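GrgF (Penicillium sp. sh18, PDB 6LZH) acts as a polyketide transferase of the alpha/beta hydrolase fold in gregatin A biosynthesis, probably joining two polyketide chains by Claisen condensation. Local coordinates at residues R31-I36 with H59-L64. Sequence-based numbering, arbitrary orientation.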
loop_
_atom_site.group_PDB
_atom_site.type_symbol
_atom_site.label_atom_id
_atom_site.label_comp_id
_atom_site.label_asym_id
_atom_site.label_seq_id
_atom_site.Cartn_x
_atom_site.Cartn_y
_atom_site.Cartn_z
ATOM N N ARG A 31 -32.775 17.207 3.563
ATOM C CA ARG A 31 -32.147 15.956 3.151
ATOM C C ARG A 31 -31.813 15.999 1.662
ATOM O O ARG A 31 -32.613 16.451 0.840
ATOM C CB ARG A 31 -33.069 14.773 3.471
ATOM C CG ARG A 31 -32.561 13.411 2.994
ATOM C CD ARG A 31 -33.555 12.315 3.372
ATOM N NE ARG A 31 -33.175 11.024 2.816
ATOM C CZ ARG A 31 -32.325 10.185 3.384
ATOM N NH1 ARG A 31 -31.757 10.504 4.543
ATOM N NH2 ARG A 31 -32.043 9.026 2.795
ATOM N N GLY A 32 -30.616 15.529 1.315
ATOM C CA GLY A 32 -30.173 15.548 -0.061
ATOM C C GLY A 32 -28.752 15.054 -0.242
ATOM O O GLY A 32 -28.231 14.278 0.566
ATOM N N PRO A 33 -28.092 15.516 -1.305
ATOM C CA PRO A 33 -26.738 15.036 -1.615
ATOM C C PRO A 33 -25.732 15.464 -0.556
ATOM O O PRO A 33 -25.982 16.346 0.272
ATOM C CB PRO A 33 -26.440 15.681 -2.971
ATOM C CG PRO A 33 -27.258 16.982 -2.943
ATOM C CD PRO A 33 -28.505 16.660 -2.145
ATOM N N ALA A 34 -24.574 14.798 -0.579
ATOM C CA ALA A 34 -23.500 15.082 0.370
ATOM C C ALA A 34 -22.142 14.923 -0.307
ATOM O O ALA A 34 -22.009 14.275 -1.357
ATOM C CB ALA A 34 -23.566 14.177 1.604
ATOM N N LEU A 35 -21.127 15.507 0.339
ATOM C CA LEU A 35 -19.780 15.599 -0.213
ATOM C C LEU A 35 -18.763 15.519 0.915
ATOM O O LEU A 35 -18.867 16.254 1.909
ATOM C CB LEU A 35 -19.595 16.908 -0.983
ATOM C CG LEU A 35 -18.353 17.039 -1.856
ATOM C CD1 LEU A 35 -18.448 16.107 -3.043
ATOM C CD2 LEU A 35 -18.206 18.488 -2.327
ATOM N N ILE A 36 -17.786 14.628 0.751
ATOM C CA ILE A 36 -16.656 14.481 1.662
ATOM C C ILE A 36 -15.431 15.073 0.974
ATOM O O ILE A 36 -15.020 14.590 -0.092
ATOM C CB ILE A 36 -16.419 13.010 2.041
ATOM C CG1 ILE A 36 -17.685 12.398 2.650
ATOM C CG2 ILE A 36 -15.222 12.898 2.986
ATOM C CD1 ILE A 36 -17.561 10.910 2.925
ATOM N N HIS A 59 -25.730 25.524 -1.906
ATOM C CA HIS A 59 -26.410 24.896 -3.029
ATOM C C HIS A 59 -26.987 23.526 -2.681
ATOM O O HIS A 59 -27.210 22.704 -3.574
ATOM C CB HIS A 59 -25.453 24.805 -4.223
ATOM C CG HIS A 59 -25.113 26.146 -4.800
ATOM N ND1 HIS A 59 -24.229 27.016 -4.196
ATOM C CD2 HIS A 59 -25.580 26.787 -5.899
ATOM C CE1 HIS A 59 -24.155 28.128 -4.907
ATOM N NE2 HIS A 59 -24.962 28.011 -5.948
ATOM N N GLY A 60 -27.233 23.259 -1.407
ATOM C CA GLY A 60 -27.979 22.078 -1.021
ATOM C C GLY A 60 -27.169 20.827 -0.774
ATOM O O GLY A 60 -27.759 19.748 -0.601
ATOM N N ILE A 61 -25.844 20.917 -0.726
ATOM C CA ILE A 61 -25.003 19.742 -0.519
ATOM C C ILE A 61 -24.415 19.783 0.885
ATOM O O ILE A 61 -23.697 20.730 1.232
ATOM C CB ILE A 61 -23.876 19.655 -1.559
ATOM C CG1 ILE A 61 -24.453 19.550 -2.966
ATOM C CG2 ILE A 61 -22.961 18.466 -1.225
ATOM C CD1 ILE A 61 -23.477 20.012 -4.041
ATOM N N THR A 62 -24.677 18.734 1.673
ATOM C CA THR A 62 -24.074 18.609 3.000
ATOM C C THR A 62 -22.618 18.179 2.879
ATOM O O THR A 62 -22.317 17.133 2.293
ATOM C CB THR A 62 -24.858 17.611 3.861
ATOM O OG1 THR A 62 -26.162 18.134 4.134
ATOM C CG2 THR A 62 -24.168 17.393 5.191
ATOM N N CYS A 63 -21.706 18.969 3.446
ATOM C CA CYS A 63 -20.280 18.722 3.283
ATOM C C CYS A 63 -19.628 18.292 4.593
ATOM O O CYS A 63 -19.928 18.830 5.666
ATOM C CB CYS A 63 -19.570 19.975 2.731
ATOM S SG CYS A 63 -20.169 20.434 1.079
ATOM N N LEU A 64 -18.759 17.287 4.483
ATOM C CA LEU A 64 -17.885 16.821 5.556
ATOM C C LEU A 64 -16.453 17.183 5.179
ATOM O O LEU A 64 -15.960 16.784 4.116
ATOM C CB LEU A 64 -18.003 15.303 5.764
ATOM C CG LEU A 64 -16.993 14.707 6.760
ATOM C CD1 LEU A 64 -17.193 15.253 8.209
ATOM C CD2 LEU A 64 -17.033 13.189 6.738
HETATM O O HOH W 1 -27.697 16.929 2.289
#
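Leu35 is held by the neighbouring strand through both its own N and its own O: its N donates to Thr62 O at 2.8 Å, and its O accepts from Leu64 N in a nearly straight bond (167° at the hydrogen). A third bond, Thr62 N to Pro33 O at 3.1 Å, begins the parallel register, which pairs Ala34 with Thr62, Leu35 with Cys63 and Ile36 with Leu64; the axes of segments 32-36 and 62-64 differ in direction by 20°. Pro33 O takes a second donor, a water that in turn accepts from Thr62 OG1 at 2.7 Å; this hydroxyl also bonds to Ala28 N. CA-H...O contacts fill in between the amide bonds, among them Cys63 CA to Leu35 O at 3.2 Å.

The side chains of the paired residues divide between the two faces of the sheet. On one lie Leu35 and Cys63, whose SG approaches Leu35 CB at 4.1 Å. Ile61, just before its strand, lies across Pro33 at about a right angle, CG1 meeting Pro33 CG at 3.8 Å; with CG1 beside the backbone N (chi1 -61°), CG2 is left anti to that N and rests 3.7 Å from Leu35 CB. Phe56 of helix 49-58 packs on Leu35, Ile61 and Cys63. On the other face, with Ala34 and Thr62, Ile36 and Leu64 lie side by side pointing the same way, near helix 84-99, whose Phe98 touches Ala34 and Thr62.

Gly60, with positive phi, is the C-prime residue of the Schellman motif that ends helix 49-58 and turns the chain into strand 62-66. Strand 32-38, that helix and strand 62-66 thus form a beta-alpha-beta crossover between adjacent parallel strands, a recurring unit of the alpha/beta hydrolase fold, here away from the catalytic residues.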